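Local coordinates for putative exported protein (Aeromonas hydrophila subsp. hydrophila, PDB 4PJ2) that probably protects its bacterium in the periplasm by inhibiting i-type (invertebrate) lysozymes, and binds a magnesium ion in one of its loops, at residues K7-P12 with P75-V80; S38-N41 with D47-I50; K65-N70 with D117-L122. One frame throughout, in Å; residues are numbered along the deposited sequence.

Interaction 1 of 3, residues K7-P12 with P75-V80. With MG (magnesium ion), chain G.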
loop_
_atom_site.group_PDB
_atom_site.type_symbol
_atom_site.label_atom_id
_atom_site.label_comp_id
_atom_site.label_asym_id
_atom_site.label_seq_id
_atom_site.Cartn_x
_atom_site.Cartn_y
_atom_site.Cartn_z
ATOM N N LYS A 7 -6.401 15.305 -2.944
ATOM C CA LYS A 7 -7.199 15.512 -4.142
ATOM C C LYS A 7 -8.577 15.997 -3.779
ATOM O O LYS A 7 -9.161 15.549 -2.811
ATOM C CB LYS A 7 -7.319 14.217 -4.943
ATOM C CG LYS A 7 -7.937 14.372 -6.335
ATOM C CD LYS A 7 -7.636 13.149 -7.214
ATOM C CE LYS A 7 -8.312 13.233 -8.569
ATOM N NZ LYS A 7 -7.763 14.329 -9.411
ATOM N N GLN A 8 -9.079 16.907 -4.597
ATOM C CA GLN A 8 -10.401 17.468 -4.451
ATOM C C GLN A 8 -11.244 17.088 -5.667
ATOM O O GLN A 8 -10.759 17.186 -6.800
ATOM C CB GLN A 8 -10.272 18.981 -4.369
ATOM C CG GLN A 8 -11.578 19.704 -4.222
ATOM C CD GLN A 8 -11.393 21.199 -4.210
ATOM O OE1 GLN A 8 -10.507 21.702 -3.528
ATOM N NE2 GLN A 8 -12.209 21.920 -4.979
ATOM N N LEU A 9 -12.482 16.659 -5.428
ATOM C CA LEU A 9 -13.418 16.252 -6.482
ATOM C C LEU A 9 -14.777 16.896 -6.260
ATOM O O LEU A 9 -15.257 16.956 -5.139
ATOM C CB LEU A 9 -13.631 14.738 -6.486
ATOM C CG LEU A 9 -12.444 13.858 -6.850
ATOM C CD1 LEU A 9 -12.793 12.381 -6.631
ATOM C CD2 LEU A 9 -12.040 14.094 -8.287
ATOM N N THR A 10 -15.404 17.328 -7.348
ATOM C CA THR A 10 -16.786 17.771 -7.312
ATOM C C THR A 10 -17.703 16.613 -7.671
ATOM O O THR A 10 -17.527 15.972 -8.710
ATOM C CB THR A 10 -17.019 18.917 -8.279
ATOM O OG1 THR A 10 -16.170 20.000 -7.904
ATOM C CG2 THR A 10 -18.472 19.366 -8.248
ATOM N N LEU A 11 -18.689 16.353 -6.835
ATOM C CA LEU A 11 -19.673 15.316 -7.075
ATOM C C LEU A 11 -20.776 15.860 -7.992
ATOM O O LEU A 11 -20.988 17.070 -8.071
ATOM C CB LEU A 11 -20.311 14.860 -5.769
ATOM C CG LEU A 11 -19.668 13.881 -4.780
ATOM C CD1 LEU A 11 -18.466 13.178 -5.369
ATOM C CD2 LEU A 11 -19.360 14.513 -3.469
ATOM N N PRO A 12 -21.505 14.958 -8.678
ATOM C CA PRO A 12 -22.584 15.441 -9.553
ATOM C C PRO A 12 -23.635 16.274 -8.806
ATOM O O PRO A 12 -24.259 17.154 -9.392
ATOM C CB PRO A 12 -23.196 14.145 -10.109
ATOM C CG PRO A 12 -22.125 13.170 -10.047
ATOM C CD PRO A 12 -21.283 13.511 -8.842
ATOM N N PRO A 75 -22.943 8.615 -7.636
ATOM C CA PRO A 75 -21.689 7.894 -7.392
ATOM C C PRO A 75 -21.294 7.818 -5.926
ATOM O O PRO A 75 -21.471 8.787 -5.179
ATOM C CB PRO A 75 -20.660 8.720 -8.166
ATOM C CG PRO A 75 -21.218 10.101 -8.160
ATOM C CD PRO A 75 -22.711 9.923 -8.269
ATOM N N GLU A 76 -20.796 6.655 -5.529
ATOM C CA GLU A 76 -20.047 6.482 -4.289
ATOM C C GLU A 76 -18.621 6.867 -4.556
ATOM O O GLU A 76 -18.171 6.870 -5.701
ATOM C CB GLU A 76 -20.094 5.018 -3.850
ATOM C CG GLU A 76 -21.343 4.651 -3.095
ATOM C CD GLU A 76 -22.601 4.842 -3.937
ATOM O OE1 GLU A 76 -22.799 4.088 -4.922
ATOM O OE2 GLU A 76 -23.405 5.742 -3.618
ATOM N N LEU A 77 -17.904 7.231 -3.493
ATOM C CA LEU A 77 -16.475 7.451 -3.589
ATOM C C LEU A 77 -15.752 6.190 -3.218
ATOM O O LEU A 77 -16.051 5.587 -2.190
ATOM C CB LEU A 77 -16.066 8.566 -2.626
ATOM C CG LEU A 77 -14.559 8.784 -2.453
ATOM C CD1 LEU A 77 -13.887 9.309 -3.701
ATOM C CD2 LEU A 77 -14.313 9.713 -1.272
ATOM N N ILE A 78 -14.796 5.807 -4.050
ATOM C CA ILE A 78 -13.944 4.654 -3.757
ATOM C C ILE A 78 -12.516 5.136 -3.659
ATOM O O ILE A 78 -12.004 5.766 -4.569
ATOM C CB ILE A 78 -14.069 3.536 -4.815
ATOM C CG1 ILE A 78 -15.530 3.096 -4.927
ATOM C CG2 ILE A 78 -13.158 2.359 -4.421
ATOM C CD1 ILE A 78 -16.307 3.727 -6.076
ATOM N N VAL A 79 -11.885 4.867 -2.517
ATOM C CA VAL A 79 -10.484 5.202 -2.306
ATOM C C VAL A 79 -9.682 3.912 -2.384
ATOM O O VAL A 79 -9.908 2.999 -1.594
ATOM C CB VAL A 79 -10.246 5.898 -0.948
ATOM C CG1 VAL A 79 -8.775 6.246 -0.775
ATOM C CG2 VAL A 79 -11.097 7.159 -0.834
ATOM N N VAL A 80 -8.778 3.832 -3.360
ATOM C CA VAL A 80 -7.992 2.624 -3.605
ATOM C C VAL A 80 -6.591 2.827 -3.073
ATOM O O VAL A 80 -5.964 3.830 -3.355
ATOM C CB VAL A 80 -7.915 2.280 -5.107
ATOM C CG1 VAL A 80 -7.147 0.972 -5.289
ATOM C CG2 VAL A 80 -9.306 2.184 -5.707
HETATM MG MG MG G . -24.861 5.268 -5.597
#
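Pro12 and Pro75 meet through the CG and CD carbons of their rings, with Pro12 CD only 3.5 Å from Pro75 CG, tighter than ordinary van der Waals contact. Proline suits both places: Pro12 lies in the loop just beyond strand 6-10 and Pro75 just before strand 76-82, and the compact ring offers a firm hydrocarbon surface without adding a backbone N-H needing a partner. Further into the fold the contact is looser. Leu9 CD1 approaches Leu77 CD1 at 4.4 Å, and it is the end of the Leu77 side chain that closes on the strand, since its first bond runs alongside rather than across. No hydrogen bond links 7-12 to 75-80, so the attraction is hydrophobic. In the second shell, Pro75 and Leu11 both pack on Leu66.

Glu76 projects to the other side of its strand, as expected one residue on from Pro75. Its CG lies anti to the carbonyl carbon (chi1 -83°), and a bend at chi2 (62°) swings the carboxylate round to grip the magnesium ion with both oxygens, OE1 and OE2 each 2.5 Å from it. OE1 also accepts from the backbone N of Leu69, which helps fix the rotation of the carboxylate. Asp68, Asn70, Asp72 and the backbone carbonyl of Gln74 complete the site.

The leucine pair joins two antiparallel sheets, and the prolines join the loops beside them. Within this chain, strand 6-10 is outermost in one sheet, paired with 16-21, whereas strand 76-82 lies inside the other, between 60-67 and 90-98.

Interaction 2 of 3, residues S38-N41 with D47-I50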
loop_
_atom_site.group_PDB
_atom_site.type_symbol
_atom_site.label_atom_id
_atom_site.label_comp_id
_atom_site.label_asym_id
_atom_site.label_seq_id
_atom_site.Cartn_x
_atom_site.Cartn_y
_atom_site.Cartn_z
ATOM N N SER A 38 -20.336 21.243 1.261
ATOM C CA SER A 38 -21.563 21.439 0.502
ATOM C C SER A 38 -21.300 21.889 -0.922
ATOM O O SER A 38 -22.099 21.587 -1.796
ATOM C CB SER A 38 -22.462 22.475 1.175
ATOM O OG SER A 38 -21.956 23.767 0.913
ATOM N N GLY A 39 -20.203 22.599 -1.170
ATOM C CA GLY A 39 -19.944 23.169 -2.484
ATOM C C GLY A 39 -20.926 24.257 -2.865
ATOM O O GLY A 39 -21.054 24.591 -4.043
ATOM N N ALA A 40 -21.617 24.837 -1.888
ATOM C CA ALA A 40 -22.716 25.767 -2.190
ATOM C C ALA A 40 -22.245 26.984 -2.970
ATOM O O ALA A 40 -22.967 27.463 -3.839
ATOM C CB ALA A 40 -23.400 26.190 -0.909
ATOM N N ASN A 41 -21.055 27.480 -2.657
ATOM C CA ASN A 41 -20.461 28.632 -3.327
ATOM C C ASN A 41 -19.340 28.141 -4.228
ATOM O O ASN A 41 -18.262 27.850 -3.756
ATOM C CB ASN A 41 -19.913 29.656 -2.324
ATOM C CG ASN A 41 -19.328 30.865 -3.002
ATOM O OD1 ASN A 41 -19.368 30.974 -4.228
ATOM N ND2 ASN A 41 -18.793 31.793 -2.219
ATOM N N ASP A 47 -15.610 26.076 1.549
ATOM C CA ASP A 47 -15.998 26.986 2.628
ATOM C C ASP A 47 -17.069 26.433 3.545
ATOM O O ASP A 47 -17.257 27.009 4.608
ATOM C CB ASP A 47 -16.505 28.311 2.065
ATOM C CG ASP A 47 -15.397 29.277 1.731
ATOM O OD1 ASP A 47 -14.222 28.874 1.654
ATOM O OD2 ASP A 47 -15.712 30.476 1.559
ATOM N N GLN A 48 -17.765 25.354 3.189
ATOM C CA GLN A 48 -18.872 24.861 3.992
ATOM C C GLN A 48 -18.708 23.377 4.310
ATOM O O GLN A 48 -19.299 22.499 3.657
ATOM C CB GLN A 48 -20.181 25.153 3.283
ATOM C CG GLN A 48 -21.388 25.070 4.154
ATOM C CD GLN A 48 -22.556 25.852 3.588
ATOM O OE1 GLN A 48 -23.162 25.448 2.591
ATOM N NE2 GLN A 48 -22.885 26.973 4.223
ATOM N N PHE A 49 -17.898 23.100 5.299
ATOM C CA PHE A 49 -17.651 21.758 5.742
ATOM C C PHE A 49 -18.904 21.113 6.282
ATOM O O PHE A 49 -19.643 21.727 7.035
ATOM C CB PHE A 49 -16.557 21.795 6.825
ATOM C CG PHE A 49 -16.305 20.462 7.473
ATOM C CD1 PHE A 49 -15.600 19.472 6.824
ATOM C CD2 PHE A 49 -16.792 20.209 8.740
ATOM C CE1 PHE A 49 -15.385 18.267 7.438
ATOM C CE2 PHE A 49 -16.563 19.001 9.359
ATOM C CZ PHE A 49 -15.857 18.034 8.696
ATOM N N ILE A 50 -19.098 19.841 5.937
ATOM C CA ILE A 50 -20.217 19.048 6.437
ATOM C C ILE A 50 -19.782 17.947 7.407
ATOM O O ILE A 50 -20.277 17.853 8.532
ATOM C CB ILE A 50 -21.021 18.425 5.265
ATOM C CG1 ILE A 50 -21.632 19.523 4.396
ATOM C CG2 ILE A 50 -22.097 17.475 5.793
ATOM C CD1 ILE A 50 -22.268 19.030 3.111
HETATM O O HOH W 1 -18.376 24.216 0.511
HETATM O O HOH W 2 -18.208 30.877 0.708
#
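Ser38 points its hydroxyl at the side-chain amide of Gln48, and OG donates to OE1 over 2.7 Å. The bond meets the amide oxygen at a C=O...donor angle of 120°, with the donor tilted 19° from the carbonyl plane. Gln48 is modelled in two conformers; the bond is described for one of them, so its permanence is doubtful. With OG placed between the backbone N and the carbonyl carbon (chi1 77°), the same hydroxyl accepts from Ala40 N at 3.0 Å, forming an ST turn; a serine can give and receive at once. Gly39, with its positive phi, suits this tight bend.

On the backbone, Ser38 N donates to Gln48 O at 2.9 Å. Ile50 reaches the opposite segment with CD1, which packs against the backbone of Ser38, 3.5 Å from its N. Two waters add bridges: one accepts from both Gly39 N and Gln48 N, the other joins Asn41 ND2 to Asp47 OD2.

This exposed contact draws together the ends of a beta-hairpin connection, between strands 30-37 and 49-57, antiparallel neighbours whose pairing continues where Ile50 and Leu36 share backbone hydrogen bonding; 49-57 is an outermost strand of that sheet within this chain.

Interaction 3 of 3, residues K65-N70 with D117-L122. With MG (magnesium ion), chain G.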
loop_
_atom_site.group_PDB
_atom_site.type_symbol
_atom_site.label_atom_id
_atom_site.label_comp_id
_atom_site.label_asym_id
_atom_site.label_seq_id
_atom_site.Cartn_x
_atom_site.Cartn_y
_atom_site.Cartn_z
ATOM N N LYS A 65 -12.022 6.830 -7.269
ATOM C CA LYS A 65 -13.036 6.571 -8.287
ATOM C C LYS A 65 -14.389 7.056 -7.803
ATOM O O LYS A 65 -14.689 7.007 -6.610
ATOM C CB LYS A 65 -13.126 5.077 -8.595
ATOM C CG LYS A 65 -11.840 4.426 -9.052
ATOM C CD LYS A 65 -12.054 2.922 -9.210
ATOM C CE LYS A 65 -10.821 2.220 -9.737
ATOM N NZ LYS A 65 -10.625 2.435 -11.199
ATOM N N LEU A 66 -15.200 7.519 -8.750
ATOM C CA LEU A 66 -16.580 7.908 -8.491
ATOM C C LEU A 66 -17.474 7.030 -9.345
ATOM O O LEU A 66 -17.503 7.157 -10.580
ATOM C CB LEU A 66 -16.835 9.375 -8.860
ATOM C CG LEU A 66 -16.167 10.417 -7.976
ATOM C CD1 LEU A 66 -16.429 11.816 -8.519
ATOM C CD2 LEU A 66 -16.677 10.283 -6.550
ATOM N N LEU A 67 -18.191 6.121 -8.701
ATOM C CA LEU A 67 -18.977 5.125 -9.426
ATOM C C LEU A 67 -20.170 4.732 -8.582
ATOM O O LEU A 67 -20.056 4.632 -7.367
ATOM C CB LEU A 67 -18.124 3.889 -9.714
ATOM C CG LEU A 67 -16.983 4.057 -10.721
ATOM C CD1 LEU A 67 -16.089 2.829 -10.742
ATOM C CD2 LEU A 67 -17.528 4.315 -12.112
ATOM N N ASP A 68 -21.317 4.528 -9.218
ATOM C CA ASP A 68 -22.511 4.098 -8.507
ATOM C C ASP A 68 -22.437 2.612 -8.172
ATOM O O ASP A 68 -22.536 1.764 -9.061
ATOM C CB ASP A 68 -23.742 4.379 -9.369
ATOM C CG ASP A 68 -25.035 3.992 -8.687
ATOM O OD1 ASP A 68 -25.022 3.745 -7.465
ATOM O OD2 ASP A 68 -26.075 3.942 -9.376
ATOM N N LEU A 69 -22.289 2.295 -6.890
ATOM C CA LEU A 69 -22.132 0.916 -6.438
ATOM C C LEU A 69 -23.435 0.322 -5.933
ATOM O O LEU A 69 -23.602 -0.895 -5.954
ATOM C CB LEU A 69 -21.100 0.849 -5.306
ATOM C CG LEU A 69 -19.687 1.307 -5.638
ATOM C CD1 LEU A 69 -18.836 1.203 -4.381
ATOM C CD2 LEU A 69 -19.090 0.509 -6.795
ATOM N N ASN A 70 -24.341 1.173 -5.455
ATOM C CA ASN A 70 -25.568 0.697 -4.822
ATOM C C ASN A 70 -26.793 0.860 -5.712
ATOM O O ASN A 70 -27.893 0.471 -5.334
ATOM C CB ASN A 70 -25.798 1.390 -3.472
ATOM C CG ASN A 70 -25.975 2.896 -3.596
ATOM O OD1 ASN A 70 -25.954 3.458 -4.694
ATOM N ND2 ASN A 70 -26.151 3.558 -2.457
ATOM N N ASP A 117 -10.038 -6.387 -10.165
ATOM C CA ASP A 117 -11.049 -5.348 -10.271
ATOM C C ASP A 117 -11.574 -5.058 -8.880
ATOM O O ASP A 117 -12.306 -5.828 -8.287
ATOM C CB ASP A 117 -12.169 -5.835 -11.199
ATOM C CG ASP A 117 -13.197 -4.761 -11.509
ATOM O OD1 ASP A 117 -13.351 -3.819 -10.726
ATOM O OD2 ASP A 117 -13.869 -4.867 -12.559
ATOM N N VAL A 118 -11.216 -3.881 -8.361
ATOM C CA VAL A 118 -11.593 -3.466 -7.008
ATOM C C VAL A 118 -13.090 -3.229 -6.934
ATOM O O VAL A 118 -13.746 -3.531 -5.945
ATOM C CB VAL A 118 -10.847 -2.170 -6.642
ATOM C CG1 VAL A 118 -11.394 -1.546 -5.367
ATOM C CG2 VAL A 118 -9.359 -2.435 -6.523
ATOM N N ILE A 119 -13.634 -2.695 -8.014
ATOM C CA ILE A 119 -15.047 -2.362 -8.043
ATOM C C ILE A 119 -15.885 -3.627 -7.987
ATOM O O ILE A 119 -16.856 -3.701 -7.248
ATOM C CB ILE A 119 -15.395 -1.542 -9.285
ATOM C CG1 ILE A 119 -14.675 -0.185 -9.229
ATOM C CG2 ILE A 119 -16.892 -1.335 -9.392
ATOM C CD1 ILE A 119 -15.022 0.705 -8.016
ATOM N N GLN A 120 -15.505 -4.635 -8.762
ATOM C CA GLN A 120 -16.169 -5.932 -8.737
ATOM C C GLN A 120 -16.129 -6.503 -7.329
ATOM O O GLN A 120 -17.104 -7.047 -6.828
ATOM C CB GLN A 120 -15.476 -6.896 -9.719
ATOM C CG GLN A 120 -16.035 -8.330 -9.751
ATOM C CD GLN A 120 -15.089 -9.341 -10.412
ATOM O OE1 GLN A 120 -13.892 -9.087 -10.574
ATOM N NE2 GLN A 120 -15.628 -10.498 -10.779
ATOM N N ALA A 121 -14.972 -6.379 -6.686
ATOM C CA ALA A 121 -14.804 -6.948 -5.354
ATOM C C ALA A 121 -15.713 -6.262 -4.337
ATOM O O ALA A 121 -16.259 -6.904 -3.439
ATOM C CB ALA A 121 -13.357 -6.850 -4.922
ATOM N N LEU A 122 -15.886 -4.958 -4.500
ATOM C CA LEU A 122 -16.748 -4.180 -3.619
ATOM C C LEU A 122 -18.234 -4.430 -3.860
ATOM O O LEU A 122 -19.063 -4.052 -3.030
ATOM C CB LEU A 122 -16.463 -2.689 -3.791
ATOM C CG LEU A 122 -15.184 -2.147 -3.167
ATOM C CD1 LEU A 122 -14.831 -0.811 -3.805
ATOM C CD2 LEU A 122 -15.327 -2.003 -1.656
HETATM MG MG MG G . -24.861 5.268 -5.597
#
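Ile119 is the hub where a short, capped helix packs against strand 60-67 and the metal loop after it, whose ligands fall at every second residue (Asp68, Asn70, Asp72, the Gln74 carbonyl, Glu76), a spacing reminiscent of EF-hand calcium loops, though here the metal is magnesium.

The bridging contacts are apolar. Ile119 CD1 touches Leu67 CD1 at 3.6 Å and Lys65 CD at 3.9 Å, while its other branch, CG2, meets Leu69 CD2 at 3.9 Å, the two side chains crossing at about a right angle. A beta-branched isoleucine can serve two directions. Lys65 stays extended as far as CE, so its methylenes do the packing and its ammonium group goes on to a polar partner.

No hydrogen bond crosses between the segments; the helix start is capped from within. Asp117, the N-cap, accepts from Gln120 N through OD1 at 3.0 Å, a nearly straight bond (167°) arriving from above the carboxylate plane; it gives a partner to a first-turn N-H with no earlier carbonyl to bond.

Metal bonds use Asp68 OD1, 2.4 Å from the magnesium ion, and Asn70 OD1, 2.3 Å from it, which brings those two oxygens to 2.9 Å of each other.

How the interactions relate
From the N terminus, strand 6-10 and the turn after it pack on residues 75-80, so interaction 1 closes a long loop that contains the rest of its own sheet and strand 60-67 of the other. Interaction 2 is nested inside that loop and closes a much shorter one at the tip of a hairpin, its centre about 15 Å from that of interaction 1. Interaction 3 opens after interaction 2 has closed and crosses interaction 1: residues 65-70 come before 75-80, and their partner helix lies near the C terminus. Interactions 1 and 3 meet in the paired strands 60-67 and 76-82 and share the magnesium ion, linking both sheets and the helix.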